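PDB 6TFX: ABC transporter substrate-binding protein, which binds the opine mannopinic acid as the periplasmic solute-binding component of an ABC transporter and probably delivers it for import. Local coordinates for residues S50-S62 against V68-Q80. Numbering follows the deposited sequence. Where two conformers were deposited one is given.
Sequences SSIEADLAESWES and VWTFKLRPDVKWQ
Trp60 and Phe71, a non-hydrogen-bonded pair of an antiparallel hairpin, make the tightest side-chain contact: Trp60 CB sits over one face of the Phe71 ring, 3.4 Å from Phe71 CD2. With Trp60 CG between its backbone N and carbonyl carbon (chi1 57°), the five-membered ring of Trp60 lies nearly parallel to the Phe71 ring (26°) but displaced, with little overlap. Ala57 CB meets the Phe71 edge, and Ser62 CB rests over the centre of the Trp69 six-membered ring, 3.8 Å from its centroid, a CH-pi contact. A classic beta bulge interrupts the pairing, since two residues, Glu58 and Ser59, stand opposite the single Lys72: Glu58 N donates to Lys72 O (2.8 Å), while Ser59 O accepts from Lys72 N. Past the bulge, Arg74 NE and NH2 both reach Asp55 O, at 2.8 and 3.0 Å, with the acceptor near the guanidinium plane; this side-on grip fixes the group's rotation, and Glu58 CB lies over one face. The Glu61-Thr70 pair, on the other face of the hairpin, is looser and wetter: Glu61 CG and Thr70 CB stay 4.4 Å apart, and a water links Glu61 OE2 to Thr70 O. The hairpin ends a four-stranded sheet, strand 68-73 lying between 57-62 and 123-128. On the aromatic face, helix 135-138 packs against Trp60 and Trp69, while strand 40-41 touches Trp60 through Val40.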
ATOM      1  N   SER A  50       5.243 -15.985   2.715  1.00 16.06           N
ATOM      2  CA  SER A  50       5.827 -17.252   3.173  1.00 15.71           C
ATOM      3  C   SER A  50       5.794 -17.355   4.706  1.00 19.02           C
ATOM      4  O   SER A  50       5.785 -18.456   5.264  1.00 20.72           O
ATOM      5  CB  SER A  50       7.284 -17.354   2.733  1.00 20.00           C
ATOM      6  OG  SER A  50       8.085 -16.357   3.361  1.00 21.57           O
ATOM      7  N   SER A  51       5.804 -16.193   5.382  1.00 15.37           N
ATOM      8  CA  SER A  51       5.866 -16.132   6.846  1.00 16.05           C
ATOM      9  C   SER A  51       4.502 -16.262   7.551  1.00 17.51           C
ATOM     10  O   SER A  51       4.462 -16.198   8.779  1.00 17.62           O
ATOM     11  CB  SER A  51       6.495 -14.803   7.259  1.00 17.32           C
ATOM     12  OG  SER A  51       5.558 -13.753   7.103  1.00 18.00           O
ATOM     13  N   ILE A  52       3.405 -16.340   6.794  1.00 14.30           N
ATOM     14  CA  ILE A  52       2.068 -16.286   7.391  1.00 14.78           C
ATOM     15  C   ILE A  52       1.883 -17.357   8.449  1.00 18.72           C
ATOM     16  O   ILE A  52       2.295 -18.515   8.276  1.00 18.91           O
ATOM     17  CB  ILE A  52       0.974 -16.257   6.308  1.00 17.66           C
ATOM     18  CG1 ILE A  52       0.991 -14.854   5.646  1.00 18.10           C
ATOM     19  CG2 ILE A  52      -0.408 -16.532   6.908  1.00 18.56           C
ATOM     20  CD1 ILE A  52       0.235 -14.715   4.342  1.00 22.44           C
ATOM     21  N   GLU A  53       1.321 -16.922   9.597  1.00 17.31           N
ATOM     22  CA  GLU A  53       1.145 -17.759  10.787  1.00 16.55           C
ATOM     23  C   GLU A  53      -0.236 -17.501  11.425  1.00 19.13           C
ATOM     24  O   GLU A  53      -0.916 -16.540  11.066  1.00 17.88           O
ATOM     25  CB  GLU A  53       2.260 -17.453  11.810  1.00 18.04           C
ATOM     26  CG  GLU A  53       2.392 -15.982  12.188  1.00 22.59           C
ATOM     27  CD  GLU A  53       3.453 -15.611  13.214  1.00 29.57           C
ATOM     28  OE1 GLU A  53       4.630 -16.018  13.063  1.00 26.28           O
ATOM     29  OE2 GLU A  53       3.104 -14.882  14.169  1.00 28.44           O
ATOM     30  N   ALA A  54      -0.613 -18.316  12.417  1.00 18.45           N
ATOM     31  CA  ALA A  54      -1.910 -18.154  13.096  1.00 19.55           C
ATOM     32  C   ALA A  54      -2.083 -16.756  13.755  1.00 21.71           C
ATOM     33  O   ALA A  54      -1.124 -16.198  14.300  1.00 20.60           O
ATOM     34  CB  ALA A  54      -2.052 -19.216  14.171  1.00 21.44           C
ATOM     35  N   ASP A  55      -3.321 -16.228  13.760  1.00 18.19           N
ATOM     36  CA  ASP A  55      -3.643 -14.956  14.456  1.00 16.67           C
ATOM     37  C   ASP A  55      -4.970 -15.266  15.191  1.00 20.46           C
ATOM     38  O   ASP A  55      -4.948 -16.067  16.130  1.00 20.63           O
ATOM     39  CB  ASP A  55      -3.760 -13.760  13.484  1.00 17.88           C
ATOM     40  CG  ASP A  55      -3.609 -12.374  14.117  1.00 23.47           C
ATOM     41  OD1 ASP A  55      -3.128 -12.292  15.275  1.00 25.46           O
ATOM     42  OD2 ASP A  55      -3.965 -11.356  13.442  1.00 21.96           O
ATOM     43  N   LEU A  56      -6.130 -14.769  14.706  1.00 17.05           N
ATOM     44  CA  LEU A  56      -7.408 -15.132  15.356  1.00 16.84           C
ATOM     45  C   LEU A  56      -7.677 -16.641  15.214  1.00 20.19           C
ATOM     46  O   LEU A  56      -8.206 -17.264  16.143  1.00 20.86           O
ATOM     47  CB  LEU A  56      -8.553 -14.336  14.737  1.00 16.68           C
ATOM     48  CG  LEU A  56      -9.966 -14.758  15.122  1.00 21.69           C
ATOM     49  CD1 LEU A  56     -10.252 -14.532  16.642  1.00 20.65           C
ATOM     50  CD2 LEU A  56     -10.959 -13.989  14.287  1.00 18.89           C
ATOM     51  N   ALA A  57      -7.342 -17.217  14.031  1.00 18.16           N
ATOM     52  CA  ALA A  57      -7.500 -18.668  13.808  1.00 18.93           C
ATOM     53  C   ALA A  57      -6.341 -19.400  14.475  1.00 24.18           C
ATOM     54  O   ALA A  57      -5.189 -19.086  14.185  1.00 25.21           O
ATOM     55  CB  ALA A  57      -7.497 -18.988  12.326  1.00 19.16           C
ATOM     56  N   GLU A  58      -6.627 -20.377  15.336  1.00 21.01           N
ATOM     57  CA  GLU A  58      -5.527 -21.128  15.952  1.00 22.65           C
ATOM     58  C   GLU A  58      -5.049 -22.249  15.002  1.00 25.45           C
ATOM     59  O   GLU A  58      -3.900 -22.680  15.088  1.00 25.37           O
ATOM     60  CB  GLU A  58      -5.920 -21.687  17.329  1.00 25.33           C
ATOM     61  CG  GLU A  58      -7.139 -22.591  17.315  1.00 33.84           C
ATOM     62  CD  GLU A  58      -7.570 -23.109  18.674  1.00 58.24           C
ATOM     63  OE1 GLU A  58      -6.971 -22.697  19.694  1.00 47.64           O
ATOM     64  OE2 GLU A  58      -8.518 -23.926  18.719  1.00 55.74           O
ATOM     65  N   SER A  59      -5.944 -22.722  14.106  1.00 20.75           N
ATOM     66  CA  SER A  59      -5.619 -23.784  13.151  1.00 20.94           C
ATOM     67  C   SER A  59      -6.586 -23.726  11.981  1.00 23.30           C
ATOM     68  O   SER A  59      -7.633 -23.078  12.061  1.00 21.76           O
ATOM     69  CB  SER A  59      -5.699 -25.162  13.817  1.00 25.09           C
ATOM     70  OG  SER A  59      -7.028 -25.492  14.180  1.00 26.65           O
ATOM     71  N   TRP A  60      -6.229 -24.390  10.887  1.00 19.20           N
ATOM     72  CA  TRP A  60      -7.097 -24.439   9.726  1.00 19.72           C
ATOM     73  C   TRP A  60      -6.745 -25.630   8.900  1.00 24.32           C
ATOM     74  O   TRP A  60      -5.643 -26.177   9.041  1.00 23.39           O
ATOM     75  CB  TRP A  60      -7.026 -23.162   8.891  1.00 19.25           C
ATOM     76  CG  TRP A  60      -5.657 -22.813   8.400  1.00 21.20           C
ATOM     77  CD1 TRP A  60      -5.097 -23.148   7.200  1.00 24.40           C
ATOM     78  CD2 TRP A  60      -4.685 -22.021   9.094  1.00 21.16           C
ATOM     79  NE1 TRP A  60      -3.817 -22.648   7.121  1.00 23.77           N
ATOM     80  CE2 TRP A  60      -3.542 -21.942   8.270  1.00 24.58           C
ATOM     81  CE3 TRP A  60      -4.680 -21.350  10.330  1.00 22.86           C
ATOM     82  CZ2 TRP A  60      -2.383 -21.263   8.664  1.00 23.82           C
ATOM     83  CZ3 TRP A  60      -3.537 -20.674  10.718  1.00 24.63           C
ATOM     84  CH2 TRP A  60      -2.408 -20.629   9.886  1.00 24.87           C
ATOM     85  N   GLU A  61      -7.665 -26.023   8.024  1.00 21.38           N
ATOM     86  CA  GLU A  61      -7.445 -27.135   7.123  1.00 22.60           C
ATOM     87  C   GLU A  61      -8.275 -26.940   5.874  1.00 24.68           C
ATOM     88  O   GLU A  61      -9.279 -26.218   5.894  1.00 23.38           O
ATOM     89  CB  GLU A  61      -7.776 -28.480   7.800  1.00 25.16           C
ATOM     90  CG  GLU A  61      -9.231 -28.676   8.176  1.00 38.62           C
ATOM     91  CD  GLU A  61      -9.506 -29.884   9.053  1.00 76.05           C
ATOM     92  OE1 GLU A  61      -8.889 -30.950   8.823  1.00 75.44           O
ATOM     93  OE2 GLU A  61     -10.351 -29.764   9.969  1.00 79.81           O
ATOM     94  N   SER A  62      -7.861 -27.577   4.794  1.00 22.80           N
ATOM     95  CA  SER A  62      -8.640 -27.534   3.559  1.00 22.13           C
ATOM     96  C   SER A  62      -9.014 -28.945   3.185  1.00 24.20           C
ATOM     97  O   SER A  62      -8.342 -29.898   3.605  1.00 23.41           O
ATOM     98  CB  SER A  62      -7.834 -26.911   2.424  1.00 25.57           C
ATOM     99  OG  SER A  62      -6.641 -27.641   2.181  1.00 34.33           O
ATOM    100  N   VAL A  68     -12.623 -25.857  -0.065  1.00 17.07           N
ATOM    101  CA  VAL A  68     -13.327 -25.610   1.196  1.00 17.69           C
ATOM    102  C   VAL A  68     -12.293 -25.565   2.300  1.00 21.58           C
ATOM    103  O   VAL A  68     -11.573 -26.545   2.516  1.00 20.20           O
ATOM    104  CB  VAL A  68     -14.426 -26.674   1.464  1.00 21.47           C
ATOM    105  CG1 VAL A  68     -15.144 -26.387   2.790  1.00 22.38           C
ATOM    106  CG2 VAL A  68     -15.424 -26.737   0.312  1.00 21.13           C
ATOM    107  N   TRP A  69     -12.209 -24.417   2.970  1.00 18.61           N
ATOM    108  CA  TRP A  69     -11.258 -24.167   4.052  1.00 19.35           C
ATOM    109  C   TRP A  69     -12.001 -23.977   5.359  1.00 22.68           C
ATOM    110  O   TRP A  69     -12.956 -23.194   5.418  1.00 21.55           O
ATOM    111  CB  TRP A  69     -10.444 -22.921   3.735  1.00 17.66           C
ATOM    112  CG  TRP A  69      -9.528 -23.115   2.562  1.00 19.23           C
ATOM    113  CD1 TRP A  69      -9.882 -23.204   1.244  1.00 22.02           C
ATOM    114  CD2 TRP A  69      -8.101 -23.209   2.600  1.00 19.92           C
ATOM    115  NE1 TRP A  69      -8.764 -23.372   0.460  1.00 21.38           N
ATOM    116  CE2 TRP A  69      -7.655 -23.355   1.264  1.00 22.82           C
ATOM    117  CE3 TRP A  69      -7.145 -23.128   3.637  1.00 22.16           C
ATOM    118  CZ2 TRP A  69      -6.298 -23.449   0.936  1.00 23.34           C
ATOM    119  CZ3 TRP A  69      -5.794 -23.232   3.310  1.00 24.92           C
ATOM    120  CH2 TRP A  69      -5.384 -23.385   1.975  1.00 25.63           C
ATOM    121  N   THR A  70     -11.541 -24.664   6.409  1.00 18.84           N
ATOM    122  CA  THR A  70     -12.192 -24.565   7.719  1.00 19.29           C
ATOM    123  C   THR A  70     -11.196 -23.987   8.710  1.00 22.23           C
ATOM    124  O   THR A  70     -10.110 -24.543   8.874  1.00 20.64           O
ATOM    125  CB  THR A  70     -12.729 -25.934   8.163  1.00 25.26           C
ATOM    126  OG1 THR A  70     -13.600 -26.435   7.135  1.00 22.51           O
ATOM    127  CG2 THR A  70     -13.496 -25.854   9.484  1.00 27.58           C
ATOM    128  N   PHE A  71     -11.562 -22.855   9.323  1.00 17.80           N
ATOM    129  CA  PHE A  71     -10.731 -22.158  10.303  1.00 17.56           C
ATOM    130  C   PHE A  71     -11.293 -22.316  11.699  1.00 21.79           C
ATOM    131  O   PHE A  71     -12.474 -22.044  11.912  1.00 21.31           O
ATOM    132  CB  PHE A  71     -10.627 -20.655   9.972  1.00 17.77           C
ATOM    133  CG  PHE A  71      -9.812 -20.388   8.730  1.00 17.07           C
ATOM    134  CD1 PHE A  71     -10.375 -20.527   7.462  1.00 19.64           C
ATOM    135  CD2 PHE A  71      -8.469 -20.032   8.821  1.00 18.11           C
ATOM    136  CE1 PHE A  71      -9.599 -20.359   6.314  1.00 20.31           C
ATOM    137  CE2 PHE A  71      -7.704 -19.827   7.670  1.00 21.90           C
ATOM    138  CZ  PHE A  71      -8.267 -20.011   6.426  1.00 20.01           C
ATOM    139  N   LYS A  72     -10.447 -22.754  12.640  1.00 19.41           N
ATOM    140  CA  LYS A  72     -10.854 -22.919  14.032  1.00 19.73           C
ATOM    141  C   LYS A  72     -10.363 -21.699  14.785  1.00 22.13           C
ATOM    142  O   LYS A  72      -9.162 -21.417  14.808  1.00 21.37           O
ATOM    143  CB  LYS A  72     -10.309 -24.228  14.637  1.00 22.71           C
ATOM    144  CG  LYS A  72     -10.970 -25.482  14.053  1.00 33.72           C
ATOM    145  CD  LYS A  72     -12.375 -25.717  14.610  1.00 47.27           C
ATOM    146  CE  LYS A  72     -13.083 -26.882  13.962  1.00 58.10           C
ATOM    147  NZ  LYS A  72     -14.441 -27.074  14.539  1.00 63.27           N
ATOM    148  N   LEU A  73     -11.293 -20.947  15.346  1.00 18.52           N
ATOM    149  CA  LEU A  73     -10.935 -19.711  16.020  1.00 18.81           C
ATOM    150  C   LEU A  73     -10.457 -19.940  17.416  1.00 23.68           C
ATOM    151  O   LEU A  73     -10.927 -20.843  18.115  1.00 23.22           O
ATOM    152  CB  LEU A  73     -12.109 -18.710  16.054  1.00 18.91           C
ATOM    153  CG  LEU A  73     -12.799 -18.419  14.713  1.00 22.57           C
ATOM    154  CD1 LEU A  73     -13.758 -17.279  14.870  1.00 22.74           C
ATOM    155  CD2 LEU A  73     -11.789 -18.097  13.622  1.00 22.31           C
ATOM    156  N   ARG A  74      -9.545 -19.078  17.842  1.00 20.92           N
ATOM    157  CA  ARG A  74      -9.087 -19.086  19.209  1.00 24.06           C
ATOM    158  C   ARG A  74     -10.268 -18.714  20.115  1.00 31.46           C
ATOM    159  O   ARG A  74     -10.993 -17.752  19.801  1.00 28.77           O
ATOM    160  CB  ARG A  74      -8.017 -18.029  19.377  1.00 25.66           C
ATOM    161  CG  ARG A  74      -6.686 -18.588  19.595  1.00 32.33           C
ATOM    162  CD  ARG A  74      -5.759 -17.426  19.781  1.00 32.97           C
ATOM    163  NE  ARG A  74      -4.847 -17.316  18.652  1.00 29.79           N
ATOM    164  CZ  ARG A  74      -3.722 -18.015  18.534  1.00 48.28           C
ATOM    165  NH1 ARG A  74      -3.383 -18.908  19.463  1.00 38.06           N
ATOM    166  NH2 ARG A  74      -2.925 -17.827  17.491  1.00 29.82           N
ATOM    167  N   PRO A  75     -10.597 -19.409  21.245  0.50 31.28           N
ATOM    168  CA  PRO A  75     -11.892 -19.154  21.974  0.50 31.87           C
ATOM    169  C   PRO A  75     -12.282 -17.774  22.638  0.50 36.04           C
ATOM    170  O   PRO A  75     -13.431 -17.354  22.496  0.50 34.62           O
ATOM    171  CB  PRO A  75     -11.871 -20.213  23.094  0.50 34.22           C
ATOM    172  CG  PRO A  75     -10.447 -20.714  23.160  0.50 38.32           C
ATOM    173  CD  PRO A  75      -9.944 -20.629  21.754  0.50 33.29           C
ATOM    174  N   ASP A  76     -11.414 -17.205  23.484  1.00 33.88           N
ATOM    175  CA  ASP A  76     -11.345 -16.028  24.338  1.00 33.90           C
ATOM    176  C   ASP A  76     -10.505 -14.860  23.797  1.00 32.42           C
ATOM    177  O   ASP A  76      -9.840 -14.183  24.585  1.00 33.34           O
ATOM    178  CB  ASP A  76     -10.843 -16.455  25.747  1.00 37.61           C
ATOM    179  CG  ASP A  76     -11.668 -17.561  26.402  1.00 59.88           C
ATOM    180  OD1 ASP A  76     -12.925 -17.460  26.386  1.00 62.47           O
ATOM    181  OD2 ASP A  76     -11.057 -18.524  26.936  1.00 67.79           O
ATOM    182  N   VAL A  77     -10.574 -14.579  22.472  1.00 23.73           N
ATOM    183  CA  VAL A  77      -9.937 -13.385  21.910  1.00 20.90           C
ATOM    184  C   VAL A  77     -10.995 -12.322  22.142  1.00 25.37           C
ATOM    185  O   VAL A  77     -12.144 -12.512  21.738  1.00 27.67           O
ATOM    186  CB  VAL A  77      -9.577 -13.477  20.412  1.00 22.19           C
ATOM    187  CG1 VAL A  77      -9.089 -12.128  19.878  1.00 20.73           C
ATOM    188  CG2 VAL A  77      -8.529 -14.557  20.167  1.00 21.07           C
ATOM    189  N   LYS A  78     -10.636 -11.253  22.830  1.00 23.19           N
ATOM    190  CA  LYS A  78     -11.591 -10.207  23.163  1.00 23.91           C
ATOM    191  C   LYS A  78     -11.473  -8.987  22.259  1.00 24.67           C
ATOM    192  O   LYS A  78     -10.357  -8.518  21.974  1.00 24.38           O
ATOM    193  CB  LYS A  78     -11.377  -9.721  24.615  1.00 27.26           C
ATOM    194  CG  LYS A  78     -11.240 -10.818  25.668  1.00 41.19           C
ATOM    195  CD  LYS A  78     -12.562 -11.412  26.099  1.00 44.56           C
ATOM    196  CE  LYS A  78     -12.321 -12.514  27.100  1.00 50.33           C
ATOM    197  NZ  LYS A  78     -13.562 -13.274  27.386  1.00 62.99           N
ATOM    198  N   TRP A  79     -12.624  -8.409  21.902  1.00 20.12           N
ATOM    199  CA  TRP A  79     -12.625  -7.151  21.186  1.00 19.08           C
ATOM    200  C   TRP A  79     -12.194  -6.069  22.169  1.00 22.36           C
ATOM    201  O   TRP A  79     -12.414  -6.208  23.367  1.00 21.85           O
ATOM    202  CB  TRP A  79     -14.048  -6.804  20.714  1.00 17.91           C
ATOM    203  CG  TRP A  79     -14.511  -7.620  19.547  1.00 18.19           C
ATOM    204  CD1 TRP A  79     -15.560  -8.493  19.515  1.00 21.11           C
ATOM    205  CD2 TRP A  79     -13.969  -7.585  18.210  1.00 17.27           C
ATOM    206  NE1 TRP A  79     -15.718  -8.993  18.232  1.00 19.60           N
ATOM    207  CE2 TRP A  79     -14.732  -8.478  17.425  1.00 20.13           C
ATOM    208  CE3 TRP A  79     -12.891  -6.903  17.609  1.00 17.62           C
ATOM    209  CZ2 TRP A  79     -14.440  -8.721  16.065  1.00 18.82           C
ATOM    210  CZ3 TRP A  79     -12.609  -7.132  16.267  1.00 18.62           C
ATOM    211  CH2 TRP A  79     -13.391  -8.021  15.507  1.00 19.13           C
ATOM    212  N   GLN A  80     -11.648  -4.970  21.652  1.00 17.98           N
ATOM    213  CA  GLN A  80     -11.359  -3.803  22.482  1.00 17.95           C
ATOM    214  C   GLN A  80     -12.704  -3.187  22.920  1.00 21.77           C
ATOM    215  O   GLN A  80     -13.724  -3.432  22.283  1.00 21.54           O
ATOM    216  CB  GLN A  80     -10.669  -2.746  21.625  1.00 18.66           C
ATOM    217  CG  GLN A  80      -9.214  -3.113  21.291  1.00 18.83           C
ATOM    218  CD  GLN A  80      -8.743  -2.510  19.993  1.00 22.27           C
ATOM    219  OE1 GLN A  80      -9.393  -1.642  19.394  1.00 18.74           O
ATOM    220  NE2 GLN A  80      -7.605  -3.008  19.501  1.00 18.33           N
TER
HETATM  221  O   HOH W   1     -12.298 -27.791   5.091  1.00 24.67           O
HETATM  222  O   HOH W   2     -10.209 -26.638  10.787  1.00 36.13           O